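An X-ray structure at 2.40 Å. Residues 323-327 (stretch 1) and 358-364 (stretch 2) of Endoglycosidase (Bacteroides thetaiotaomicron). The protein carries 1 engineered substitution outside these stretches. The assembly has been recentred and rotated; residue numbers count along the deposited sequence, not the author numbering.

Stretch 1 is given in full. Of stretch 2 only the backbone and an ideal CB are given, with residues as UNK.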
# COMPACT_ATOMS: atom_id res chain seq x y z
N SER A 323 -2.35 12.25 20.19
CA SER A 323 -1.30 11.63 21.04
C SER A 323 0.03 12.36 20.90
O SER A 323 0.82 12.18 21.76
CB SER A 323 -1.13 10.19 20.72
OG SER A 323 -0.34 10.03 19.56
N GLY A 324 0.27 13.07 19.80
CA GLY A 324 1.54 13.73 19.50
C GLY A 324 2.36 12.94 18.48
O GLY A 324 3.39 13.42 18.02
N LYS A 325 1.94 11.74 18.16
CA LYS A 325 2.68 10.88 17.22
C LYS A 325 2.37 11.29 15.78
O LYS A 325 1.30 11.87 15.51
CB LYS A 325 2.28 9.42 17.40
CG LYS A 325 3.05 8.75 18.51
CD LYS A 325 2.50 7.40 18.84
CE LYS A 325 3.15 6.81 20.06
NZ LYS A 325 2.33 5.69 20.56
N ARG A 326 3.30 10.95 14.91
CA ARG A 326 3.27 11.36 13.50
C ARG A 326 2.63 10.19 12.76
O ARG A 326 2.94 9.01 13.11
CB ARG A 326 4.68 11.79 13.05
CG ARG A 326 4.88 11.90 11.54
CD ARG A 326 3.98 12.93 10.89
NE ARG A 326 4.05 14.26 11.47
CZ ARG A 326 5.09 15.10 11.37
NH1 ARG A 326 6.18 14.79 10.68
NH2 ARG A 326 5.00 16.29 11.92
N ILE A 327 1.73 10.51 11.85
CA ILE A 327 1.09 9.52 10.95
C ILE A 327 2.20 8.62 10.45
O ILE A 327 3.30 9.09 10.37
CB ILE A 327 0.37 10.21 9.79
CG1 ILE A 327 -0.59 9.27 9.09
CG2 ILE A 327 1.38 10.81 8.82
CD1 ILE A 327 -1.77 8.84 9.90
N UNK A 358 11.08 18.98 6.94
CA UNK A 358 10.64 20.37 7.24
C UNK A 358 10.02 20.36 8.65
O UNK A 358 10.38 21.22 9.44
CB UNK A 358 9.64 20.88 6.20
N UNK A 359 9.17 19.37 8.92
CA UNK A 359 8.39 19.20 10.17
C UNK A 359 8.72 17.85 10.78
O UNK A 359 7.94 16.91 10.70
CB UNK A 359 6.89 19.31 9.91
N UNK A 360 9.90 17.68 11.39
CA UNK A 360 10.28 16.38 11.93
C UNK A 360 9.23 15.90 12.95
O UNK A 360 8.79 16.66 13.74
CB UNK A 360 11.66 16.46 12.58
N UNK A 361 8.81 14.66 12.80
CA UNK A 361 7.75 14.06 13.60
C UNK A 361 8.31 13.38 14.84
O UNK A 361 9.52 13.28 14.95
CB UNK A 361 6.96 13.05 12.76
N UNK A 362 7.41 12.96 15.73
CA UNK A 362 7.72 12.20 16.95
C UNK A 362 7.19 10.77 16.75
O UNK A 362 6.06 10.60 16.22
CB UNK A 362 7.10 12.85 18.19
N UNK A 363 7.99 9.75 17.10
CA UNK A 363 7.67 8.33 16.79
C UNK A 363 7.64 7.46 18.06
O UNK A 363 8.18 6.35 17.97
CB UNK A 363 8.69 7.76 15.81
N UNK A 364 7.03 7.91 19.17
CA UNK A 364 7.01 7.16 20.47
C UNK A 364 6.10 7.84 21.51
O UNK A 364 5.66 9.00 21.39
CB UNK A 364 8.43 7.05 21.04

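Position 358 has helical backbone angles, and its ideal CB finds nothing of stretch 1 within 5.5 Å. Stretch 1 therefore sets no demand, and almost any side chain would do; the deposited residue is Val 358, which makes no contact with it.

At 359 the chain leaves helical geometry, with phi/psi of -123/75. What stretch 1 offers here is the guanidinium of Arg 326, and the backbone answers it: the carbonyl O of 359 lies 2.8 Å from Arg 326 NH1, in a nearly straight hydrogen bond, and 3.2 Å from Arg 326 NH2, in a weak one. Since any residue supplies this carbonyl, which lies at the guanidinium edge, the side chain is loosely specified. CA-to-CB points sideways, with the ideal CB 4.1 Å from Arg 326 NH2, so many types fit if they turn outward. The residue is Tyr 359; its CB stays 4.1 Å from Arg 326 NH2 while the ring leads away, and its OH is hydrogen-bonded elsewhere in the structure.

Position 360 points away into space free of stretch 1. Its phi of -58 is compatible with many residues and matches what a proline ring imposes. Pro 360 is deposited, and its ring takes no part in the contact.

Position 361 is the most restrictive. Its CA-to-CB direction is toward stretch 1, and an ideal CB would sit 2.6 Å from Arg 326 CB, a clash. The phi/psi of -90/171 would suit other residues, so the close packing makes the case for glycine. In Gly 361, CA lies over one face of the Arg 326 guanidinium.

At 362 the carbonyl O accepts a hydrogen bond from Arg 326 N at 3.1 Å and a CA-H...O contact from Lys 325 CA at 3.5 Å. The ideal CB points sideways, 3.8 Å from Gly 324 O, so a long, flexible side chain could cover the glycine and continue outward; polar or aliphatic types would serve. Lys 362 does this, its end leading away to 364.

Position 363 points away, yet a large side chain could bend back toward the aliphatic part of Arg 326. Aromatic or long aliphatic residues suit. Phe 363, with chi1 near -57°, brings CE1 to 4.0 Å from Arg 326 CG.

Position 364 also points away, but its backbone C is 3.4 Å from Lys 325 CE. An acidic or polar residue could answer the lysine at 362, and Asp 364 does: its OD1 forms a salt bridge with Lys 362 NZ at 2.8 Å.

Stretch 2 358-364: VYPGKFD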
# COMPACT_ATOMS: atom_id res chain seq x y z
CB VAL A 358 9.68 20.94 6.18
CG1 VAL A 358 9.24 22.35 6.51
CG2 VAL A 358 10.27 20.88 4.77
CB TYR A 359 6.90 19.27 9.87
CG TYR A 359 6.41 20.58 9.34
CD1 TYR A 359 6.41 20.86 7.98
CD2 TYR A 359 5.86 21.52 10.19
CE1 TYR A 359 5.93 22.07 7.49
CE2 TYR A 359 5.40 22.74 9.72
CZ TYR A 359 5.44 23.03 8.37
OH TYR A 359 4.94 24.21 7.92
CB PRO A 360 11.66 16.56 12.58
CG PRO A 360 12.03 18.02 12.34
CD PRO A 360 10.90 18.72 11.61
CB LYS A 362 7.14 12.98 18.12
CG LYS A 362 7.42 12.41 19.49
CD LYS A 362 6.23 12.53 20.43
CE LYS A 362 6.43 11.85 21.77
NZ LYS A 362 7.85 11.90 22.21
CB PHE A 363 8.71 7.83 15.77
CG PHE A 363 8.77 8.63 14.50
CD1 PHE A 363 7.75 8.54 13.57
CD2 PHE A 363 9.78 9.51 14.26
CE1 PHE A 363 7.76 9.30 12.41
CE2 PHE A 363 9.79 10.27 13.10
CZ PHE A 363 8.78 10.17 12.18
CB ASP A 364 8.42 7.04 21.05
CG ASP A 364 9.19 8.35 21.04
OD1 ASP A 364 8.57 9.43 21.20
OD2 ASP A 364 10.43 8.29 20.87
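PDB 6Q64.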